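PDB 3QAC: 11S globulin seed storage protein from Amaranthus hypochondriacus, which probably serves as a seed storage protein, a nutrient reservoir of the 11S globulin family whose subunits each carry two cupin domains. Local coordinates for residues 225-228 and 229-232; 133-136 and 137-140; 169-172 and 173-177; 309-312 and 313-316. All coordinates share one frame; numbering follows the deposited sequence.

Contact 1. Residues 225-228 and 229-232; sequences GVSE and EIAQ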
loop_
_atom_site.group_PDB
_atom_site.type_symbol
_atom_site.label_atom_id
_atom_site.label_comp_id
_atom_site.label_asym_id
_atom_site.label_seq_id
_atom_site.Cartn_x
_atom_site.Cartn_y
_atom_site.Cartn_z
ATOM N N GLY A 225 -8.315 32.491 22.791
ATOM C CA GLY A 225 -8.667 33.370 23.894
ATOM C C GLY A 225 -7.662 34.501 23.955
ATOM O O GLY A 225 -7.136 34.856 25.018
ATOM N N VAL A 226 -7.387 35.072 22.791
ATOM C CA VAL A 226 -6.285 36.007 22.668
ATOM C C VAL A 226 -6.741 37.239 21.898
ATOM O O VAL A 226 -7.745 37.189 21.176
ATOM C CB VAL A 226 -5.071 35.307 22.006
ATOM C CG1 VAL A 226 -4.657 35.991 20.716
ATOM C CG2 VAL A 226 -3.909 35.189 22.995
ATOM N N SER A 227 -6.036 38.354 22.073
ATOM C CA SER A 227 -6.439 39.585 21.403
ATOM C C SER A 227 -6.268 39.424 19.901
ATOM O O SER A 227 -5.525 38.552 19.453
ATOM C CB SER A 227 -5.634 40.785 21.914
ATOM O OG SER A 227 -4.281 40.727 21.497
ATOM N N GLU A 228 -6.959 40.261 19.129
ATOM C CA GLU A 228 -6.781 40.281 17.678
ATOM C C GLU A 228 -5.340 40.603 17.295
ATOM O O GLU A 228 -4.753 39.932 16.454
ATOM C CB GLU A 228 -7.724 41.290 17.014
ATOM C CG GLU A 228 -9.002 40.684 16.440
ATOM C CD GLU A 228 -9.604 41.537 15.334
ATOM O OE1 GLU A 228 -8.845 42.306 14.705
ATOM O OE2 GLU A 228 -10.832 41.442 15.087
ATOM N N GLU A 229 -4.771 41.635 17.904
ATOM C CA GLU A 229 -3.439 42.075 17.513
ATOM C C GLU A 229 -2.463 40.905 17.602
ATOM O O GLU A 229 -1.603 40.730 16.735
ATOM C CB GLU A 229 -2.957 43.239 18.386
ATOM C CG GLU A 229 -4.065 44.013 19.097
ATOM C CD GLU A 229 -4.826 44.964 18.185
ATOM O OE1 GLU A 229 -4.880 44.723 16.958
ATOM O OE2 GLU A 229 -5.385 45.957 18.705
ATOM N N ILE A 230 -2.602 40.105 18.654
ATOM C CA ILE A 230 -1.732 38.950 18.841
ATOM C C ILE A 230 -2.049 37.850 17.826
ATOM O O ILE A 230 -1.142 37.197 17.306
ATOM C CB ILE A 230 -1.790 38.413 20.277
ATOM C CG1 ILE A 230 -0.923 39.284 21.187
ATOM C CG2 ILE A 230 -1.306 36.967 20.334
ATOM C CD1 ILE A 230 -0.758 38.733 22.581
ATOM N N ALA A 231 -3.331 37.664 17.529
ATOM C CA ALA A 231 -3.726 36.738 16.472
ATOM C C ALA A 231 -3.005 37.045 15.151
ATOM O O ALA A 231 -2.589 36.130 14.446
ATOM C CB ALA A 231 -5.240 36.747 16.275
ATOM N N GLN A 232 -2.860 38.331 14.826
ATOM C CA GLN A 232 -2.152 38.758 13.616
ATOM C C GLN A 232 -0.690 38.338 13.646
ATOM O O GLN A 232 -0.061 38.154 12.604
ATOM C CB GLN A 232 -2.199 40.273 13.468
ATOM C CG GLN A 232 -3.575 40.855 13.322
ATOM C CD GLN A 232 -3.529 42.359 13.116
ATOM O OE1 GLN A 232 -3.889 42.856 12.047
ATOM N NE2 GLN A 232 -3.072 43.087 14.133
#
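Ser-227 and Ile-230 meet in a capping bond at the start of helix 228-235. Ser-227 is the N-cap. Ser-227 OG accepts a weak bond from Ile-230 N at 3.4 Å. A chi1 of 70° puts OG between its own N and the carbonyl carbon, where it can take Ile-230 N. Ser-227 OG also lies 3.6 Å from Ile-230 CB. Two backbone bonds continue the helix: Ala-231 N gives to Ser-227 O at 3.1 Å, and Gln-232 N gives to Glu-228 O at 3.0 Å.

The apolar part is one pair. Val-226 CG1 rests on Ile-230 CG2 at 3.5 Å, and the two side chains cross at about a right angle.

The charged groups do not touch. Glu-228 OE1 and Glu-229 OE1 are 5.2 Å apart, and both side chains are exposed. Their mutual repulsion may be eased by the helix N-terminus, which tends to favour negative charge.

Gly-225 ends helix 217-224 in a Schellman motif, so this segment is the corner between two helices. Ala-231 packs back on Thr-217, Leu-220 and Ala-221 of helix 217-224. Val-226 and Ile-230 pack on Gly-439 and Glu-436 in helix 434-442 of the second subunit.

Contact 2. Residues 133-136 and 137-140; sequences HLRE and GDIF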
loop_
_atom_site.group_PDB
_atom_site.type_symbol
_atom_site.label_atom_id
_atom_site.label_comp_id
_atom_site.label_asym_id
_atom_site.label_seq_id
_atom_site.Cartn_x
_atom_site.Cartn_y
_atom_site.Cartn_z
ATOM N N HIS A 133 17.105 15.584 21.973
ATOM C CA HIS A 133 18.370 16.127 21.529
ATOM C C HIS A 133 18.733 15.586 20.158
ATOM O O HIS A 133 18.447 14.438 19.839
ATOM C CB HIS A 133 19.471 15.805 22.541
ATOM C CG HIS A 133 19.368 16.595 23.808
ATOM N ND1 HIS A 133 19.978 17.822 23.972
ATOM C CD2 HIS A 133 18.712 16.343 24.966
ATOM C CE1 HIS A 133 19.708 18.289 25.180
ATOM N NE2 HIS A 133 18.942 17.411 25.805
ATOM N N LEU A 134 19.340 16.438 19.344
ATOM C CA LEU A 134 19.857 16.027 18.051
ATOM C C LEU A 134 21.365 16.117 18.125
ATOM O O LEU A 134 21.901 17.119 18.599
ATOM C CB LEU A 134 19.366 16.972 16.955
ATOM C CG LEU A 134 17.858 17.133 16.754
ATOM C CD1 LEU A 134 17.534 18.369 15.919
ATOM C CD2 LEU A 134 17.286 15.895 16.109
ATOM N N ARG A 135 22.054 15.087 17.657
ATOM C CA ARG A 135 23.505 15.157 17.578
ATOM C C ARG A 135 23.997 14.581 16.262
ATOM O O ARG A 135 23.318 13.772 15.636
ATOM C CB ARG A 135 24.166 14.442 18.767
ATOM C CG ARG A 135 23.790 12.966 18.895
ATOM C CD ARG A 135 24.432 12.309 20.131
ATOM N NE ARG A 135 25.790 11.821 19.875
ATOM C CZ ARG A 135 26.201 10.582 20.134
ATOM N NH1 ARG A 135 25.369 9.697 20.669
ATOM N NH2 ARG A 135 27.448 10.221 19.857
ATOM N N GLU A 136 25.186 15.002 15.852
ATOM C CA GLU A 136 25.815 14.445 14.668
ATOM C C GLU A 136 25.726 12.925 14.662
ATOM O O GLU A 136 25.892 12.271 15.698
ATOM C CB GLU A 136 27.269 14.883 14.588
ATOM C CG GLU A 136 27.943 14.473 13.295
ATOM C CD GLU A 136 29.298 15.146 13.101
ATOM O OE1 GLU A 136 29.439 16.332 13.493
ATOM O OE2 GLU A 136 30.214 14.479 12.556
ATOM N N GLY A 137 25.447 12.354 13.500
ATOM C CA GLY A 137 25.351 10.915 13.402
ATOM C C GLY A 137 23.954 10.421 13.704
ATOM O O GLY A 137 23.661 9.239 13.557
ATOM N N ASP A 138 23.088 11.325 14.136
ATOM C CA ASP A 138 21.723 10.954 14.476
ATOM C C ASP A 138 20.906 10.693 13.222
ATOM O O ASP A 138 20.875 11.524 12.304
ATOM C CB ASP A 138 21.047 12.063 15.291
ATOM C CG ASP A 138 21.093 11.811 16.796
ATOM O OD1 ASP A 138 21.328 10.657 17.223
ATOM O OD2 ASP A 138 20.868 12.777 17.554
ATOM N N ILE A 139 20.250 9.540 13.194
ATOM C CA ILE A 139 19.180 9.267 12.236
ATOM C C ILE A 139 17.833 9.247 12.940
ATOM O O ILE A 139 17.500 8.307 13.657
ATOM C CB ILE A 139 19.346 7.922 11.548
ATOM C CG1 ILE A 139 20.622 7.897 10.724
ATOM C CG2 ILE A 139 18.161 7.664 10.648
ATOM C CD1 ILE A 139 20.418 8.355 9.315
ATOM N N PHE A 140 17.061 10.288 12.692
ATOM C CA PHE A 140 15.771 10.533 13.307
ATOM C C PHE A 140 14.601 10.237 12.333
ATOM O O PHE A 140 14.673 10.543 11.120
ATOM C CB PHE A 140 15.756 12.007 13.665
ATOM C CG PHE A 140 14.949 12.331 14.848
ATOM C CD1 PHE A 140 15.558 12.546 16.072
ATOM C CD2 PHE A 140 13.584 12.438 14.751
ATOM C CE1 PHE A 140 14.815 12.856 17.194
ATOM C CE2 PHE A 140 12.832 12.748 15.869
ATOM C CZ PHE A 140 13.455 12.958 17.093
#
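Asp-138 folds its carboxylate back across a type II beta turn to Arg-135. Asp-138 OD2 accepts the backbone N-H of Arg-135 N at 2.6 Å, in a fairly straight bond. The donor comes from above the carboxylate plane, not within it. Asp-138 OD2 also lies 3.2 Å from Arg-135 CG. That carbon is held near by a chi1 of 58°, which sets it between the backbone N and the carbonyl carbon.

The rest of the arginine bends at chi3 and does not pair with the acid. Arg-135 NE stays 5.3 Å from Asp-138 OD1, and the guanidinium and carboxylate planes stand 70° apart. This is opposite charge at a distance, not a salt bridge. OD1 has a weak bond from Asn-290 ND2 instead.

Asp-138 N closes the turn on Arg-135 O at 2.9 Å, although the place of that oxygen is less sure. Gly-137 has a positive phi, and a side chain there would strike Glu-136 O.

Beyond the turn, Leu-134 meets Phe-140. Leu-134 CG stands anti to the carbonyl carbon, beside the backbone N, and the end of the side chain comes nearer than its base. Leu-134 CD2 approaches the ring obliquely, 3.8 Å from Phe-140 CD1. The two side chains cross at about a right angle.

The turn joins the two sheets of the first cupin domain. The strand segments 133-135 and 138-140 run at 130° to each other, roughly antiparallel but well turned. Strand 131-135 pairs with strand 80-86. Strand 138-142 lies between strands 72-78 and 288-290, and Phe-140 packs on Thr-83, Met-85 and Ile-74.

Contact 3. Residues 169-172 and 173-177; sequences HANQ and LDKNF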
loop_
_atom_site.group_PDB
_atom_site.type_symbol
_atom_site.label_atom_id
_atom_site.label_comp_id
_atom_site.label_asym_id
_atom_site.label_seq_id
_atom_site.Cartn_x
_atom_site.Cartn_y
_atom_site.Cartn_z
ATOM N N HIS A 169 2.867 5.319 1.754
ATOM C CA HIS A 169 1.443 5.097 2.011
ATOM C C HIS A 169 0.880 6.142 2.972
ATOM O O HIS A 169 -0.292 6.504 2.886
ATOM C CB HIS A 169 1.224 3.707 2.619
ATOM C CG HIS A 169 1.505 3.639 4.094
ATOM N ND1 HIS A 169 2.781 3.495 4.608
ATOM C CD2 HIS A 169 0.672 3.707 5.163
ATOM C CE1 HIS A 169 2.719 3.470 5.931
ATOM N NE2 HIS A 169 1.454 3.604 6.292
ATOM N N ALA A 170 1.718 6.635 3.879
ATOM C CA ALA A 170 1.262 7.635 4.846
ATOM C C ALA A 170 0.919 8.987 4.209
ATOM O O ALA A 170 0.086 9.719 4.724
ATOM C CB ALA A 170 2.281 7.809 5.967
ATOM N N ASN A 171 1.584 9.329 3.110
ATOM C CA ASN A 171 1.269 10.557 2.393
ATOM C C ASN A 171 0.070 10.367 1.467
ATOM O O ASN A 171 0.161 9.653 0.471
ATOM C CB ASN A 171 2.460 11.061 1.570
ATOM C CG ASN A 171 2.082 12.272 0.690
ATOM O OD1 ASN A 171 1.267 13.102 1.081
ATOM N ND2 ASN A 171 2.649 12.343 -0.501
ATOM N N GLN A 172 -1.049 11.002 1.800
ATOM C CA GLN A 172 -2.249 10.863 0.987
ATOM C C GLN A 172 -2.530 12.104 0.115
ATOM O O GLN A 172 -3.571 12.203 -0.516
ATOM C CB GLN A 172 -3.445 10.504 1.870
ATOM C CG GLN A 172 -3.227 9.214 2.693
ATOM C CD GLN A 172 -4.514 8.690 3.310
ATOM O OE1 GLN A 172 -4.544 7.637 3.952
ATOM N NE2 GLN A 172 -5.577 9.433 3.134
ATOM N N LEU A 173 -1.603 13.054 0.102
ATOM C CA LEU A 173 -1.710 14.210 -0.785
ATOM C C LEU A 173 -0.960 13.889 -2.070
ATOM O O LEU A 173 -0.772 12.738 -2.385
ATOM C CB LEU A 173 -1.134 15.451 -0.116
ATOM C CG LEU A 173 -1.829 15.839 1.194
ATOM C CD1 LEU A 173 -1.026 16.887 1.959
ATOM C CD2 LEU A 173 -3.232 16.334 0.918
ATOM N N ASP A 174 -0.545 14.889 -2.837
ATOM C CA ASP A 174 0.138 14.587 -4.095
ATOM C C ASP A 174 1.489 13.886 -3.888
ATOM O O ASP A 174 2.137 14.033 -2.852
ATOM C CB ASP A 174 0.330 15.852 -4.927
ATOM C CG ASP A 174 -0.978 16.411 -5.483
ATOM O OD1 ASP A 174 -0.980 17.616 -5.788
ATOM O OD2 ASP A 174 -1.989 15.675 -5.616
ATOM N N LYS A 175 1.911 13.151 -4.908
ATOM C CA LYS A 175 3.115 12.338 -4.861
ATOM C C LYS A 175 4.291 13.016 -5.551
ATOM O O LYS A 175 5.445 12.642 -5.359
ATOM C CB LYS A 175 2.849 10.990 -5.539
ATOM C CG LYS A 175 1.752 10.179 -4.858
ATOM C CD LYS A 175 2.061 10.004 -3.378
ATOM C CE LYS A 175 1.082 9.041 -2.707
ATOM N NZ LYS A 175 1.668 8.442 -1.454
ATOM N N ASN A 176 3.986 14.017 -6.363
ATOM C CA ASN A 176 5.015 14.745 -7.092
ATOM C C ASN A 176 5.989 15.527 -6.214
ATOM O O ASN A 176 7.200 15.434 -6.405
ATOM C CB ASN A 176 4.374 15.646 -8.152
ATOM C CG ASN A 176 3.666 14.840 -9.237
ATOM O OD1 ASN A 176 3.638 13.599 -9.191
ATOM N ND2 ASN A 176 3.089 15.535 -10.218
ATOM N N PHE A 177 5.460 16.289 -5.260
ATOM C CA PHE A 177 6.279 17.152 -4.411
ATOM C C PHE A 177 5.828 17.079 -2.956
ATOM O O PHE A 177 4.651 16.883 -2.679
ATOM C CB PHE A 177 6.196 18.617 -4.890
ATOM C CG PHE A 177 6.617 18.809 -6.324
ATOM C CD1 PHE A 177 7.949 19.071 -6.644
ATOM C CD2 PHE A 177 5.684 18.713 -7.355
ATOM C CE1 PHE A 177 8.346 19.233 -7.961
ATOM C CE2 PHE A 177 6.069 18.871 -8.679
ATOM C CZ PHE A 177 7.401 19.136 -8.987
#
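Asn-171 and Lys-175 run past each other in opposite directions. Lys-175 bends at chi2 (-54°) and then stretches back along the asparagine. Lys-175 CD lies 3.8 Å from Asn-171 ND2. Lys-175 NZ ends on the backbone, giving a bond of 2.7 Å to Asn-171 O in the carbonyl plane. NZ also bonds Thr-166 O.

The amide of Asn-171 extends with CG anti to the backbone N (chi1 174°), which brings the amide alongside the backbone of Leu-173 and Asp-174. Asn-171 OD1 takes Leu-173 N at 3.0 Å, with the donor well above the carbonyl plane. This is an Asx turn. It belongs to the loop between strands 158-164 and 180-182 of the first cupin domain. Leu-173 crosses the asparagine at about a right angle, with Leu-173 CB 3.6 Å from Asn-171 OD1.

On the other branch, Asn-171 ND2 gives to Asp-174 O at 2.9 Å. The acceptor lies close to the amide plane. Ser-69 OG is bonded to OD1 and Thr-166 O to ND2, so four partners fix the rotation of the amide. An alanine here would remove the whole amide, and Leu-173 N and Asp-174 O would probably lose their mates, leaving the turn less fixed.

The same loop faces the second subunit. Gln-172 O bonds His-345 NE2 of that subunit. Leu-173 packs on its Pro-381, and Asp-174 OD2 accepts from its Cys-14 N.

Contact 4. Residues 309-312 and 313-316; sequences TVNS and FNLP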
loop_
_atom_site.group_PDB
_atom_site.type_symbol
_atom_site.label_atom_id
_atom_site.label_comp_id
_atom_site.label_asym_id
_atom_site.label_seq_id
_atom_site.Cartn_x
_atom_site.Cartn_y
_atom_site.Cartn_z
ATOM N N THR A 309 23.239 -0.090 10.197
ATOM C CA THR A 309 21.870 -0.002 9.705
ATOM C C THR A 309 20.905 0.525 10.748
ATOM O O THR A 309 21.025 0.230 11.930
ATOM C CB THR A 309 21.347 -1.345 9.174
ATOM O OG1 THR A 309 21.163 -2.250 10.268
ATOM C CG2 THR A 309 22.320 -1.943 8.192
ATOM N N VAL A 310 19.967 1.348 10.296
ATOM C CA VAL A 310 18.826 1.717 11.107
ATOM C C VAL A 310 17.603 1.113 10.451
ATOM O O VAL A 310 17.251 1.463 9.312
ATOM C CB VAL A 310 18.624 3.220 11.154
ATOM C CG1 VAL A 310 17.580 3.565 12.207
ATOM C CG2 VAL A 310 19.924 3.899 11.445
ATOM N N ASN A 311 16.976 0.193 11.168
ATOM C CA ASN A 311 15.731 -0.412 10.732
ATOM C C ASN A 311 14.769 -0.555 11.905
ATOM O O ASN A 311 14.878 0.160 12.886
ATOM C CB ASN A 311 15.981 -1.749 10.040
ATOM C CG ASN A 311 16.669 -2.768 10.946
ATOM O OD1 ASN A 311 16.644 -2.655 12.171
ATOM N ND2 ASN A 311 17.281 -3.775 10.333
ATOM N N SER A 312 13.814 -1.459 11.774
ATOM C CA SER A 312 12.707 -1.563 12.710
ATOM C C SER A 312 13.105 -2.176 14.053
ATOM O O SER A 312 12.337 -2.116 15.004
ATOM C CB SER A 312 11.591 -2.405 12.100
ATOM O OG SER A 312 11.053 -1.787 10.952
ATOM N N PHE A 313 14.292 -2.769 14.122
ATOM C CA PHE A 313 14.757 -3.419 15.350
ATOM C C PHE A 313 15.456 -2.450 16.298
ATOM O O PHE A 313 15.198 -2.458 17.495
ATOM C CB PHE A 313 15.636 -4.628 15.025
ATOM C CG PHE A 313 15.027 -5.521 13.995
ATOM C CD1 PHE A 313 13.933 -6.314 14.314
ATOM C CD2 PHE A 313 15.504 -5.529 12.692
ATOM C CE1 PHE A 313 13.339 -7.118 13.353
ATOM C CE2 PHE A 313 14.925 -6.334 11.722
ATOM C CZ PHE A 313 13.836 -7.128 12.053
ATOM N N ASN A 314 16.322 -1.593 15.779
ATOM C CA ASN A 314 16.898 -0.587 16.653
ATOM C C ASN A 314 16.098 0.711 16.651
ATOM O O ASN A 314 16.257 1.540 17.540
ATOM C CB ASN A 314 18.376 -0.349 16.341
ATOM C CG ASN A 314 18.629 -0.141 14.862
ATOM O OD1 ASN A 314 19.676 -0.517 14.338
ATOM N ND2 ASN A 314 17.660 0.436 14.184
ATOM N N LEU A 315 15.237 0.889 15.651
ATOM C CA LEU A 315 14.340 2.045 15.623
ATOM C C LEU A 315 12.937 1.563 15.278
ATOM O O LEU A 315 12.540 1.537 14.102
ATOM C CB LEU A 315 14.831 3.099 14.626
ATOM C CG LEU A 315 14.252 4.511 14.787
ATOM C CD1 LEU A 315 14.014 4.843 16.240
ATOM C CD2 LEU A 315 15.156 5.549 14.168
ATOM N N PRO A 316 12.181 1.153 16.312
ATOM C CA PRO A 316 10.899 0.452 16.118
ATOM C C PRO A 316 9.859 1.279 15.364
ATOM O O PRO A 316 9.058 0.711 14.632
ATOM C CB PRO A 316 10.434 0.152 17.552
ATOM C CG PRO A 316 11.721 0.141 18.369
ATOM C CD PRO A 316 12.563 1.231 17.735
#
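The amide of Asn-311 meets the ring of Phe-313 with the two planes 83° apart. Asn-311 OD1 and Ser-312 C both come to the ring at a slant. Asn-311 OD1 lies 3.1 Å from Phe-313 CD2. Asn-311 ND2 lies 3.4 Å from Phe-313 CD2. The segment is the turn that leaves strand 305-310 of the second cupin domain.

Phe-313 N also gives a bond of 3.1 Å to Asn-311 OD1, at 159° and from above the carbonyl plane. This forms an Asx turn. Asn-311 can do this because chi1 (60°) folds CG back between the backbone N and the carbonyl carbon. Asn-311 O accepts Leu-315 N at 2.9 Å, so one residue holds the turn twice. A leucine in its place would probably leave Phe-313 N without this acceptor and the ring without its amide neighbour.

On the apolar side, Val-310 CG1 touches Leu-315 CB at 3.7 Å. Val-310 and Leu-315 both pack on Val-289. Ser-312 points its OG to Glu-404 OE2. The close of the turn uses CA-H...O contacts. Ser-312 CA faces Leu-315 O at 3.4 Å, and Pro-316 CA comes to 3.1 Å from Ser-312 O.

Along the chain the order is contact 2, contact 3, contact 1, contact 4. Contacts 2 and 3 lie in the first cupin domain, on opposite sides of the chain's centre, with contact centres about 26 Å apart. Contact 4 lies in the second cupin domain. Contacts 2 and 4 touch, with Ile-139 O 3.7 Å from Leu-315 CD2. Strand 288-290 runs beside both, so this is one place where the two domains meet. Contact 1 stands apart, its centre about 38 Å from that of the chain, at the corner of two helices. Contacts 1 and 3 both face the second subunit. Contacts 2 and 4 thus meet at the domain boundary, while 1 and 3 help join subunits.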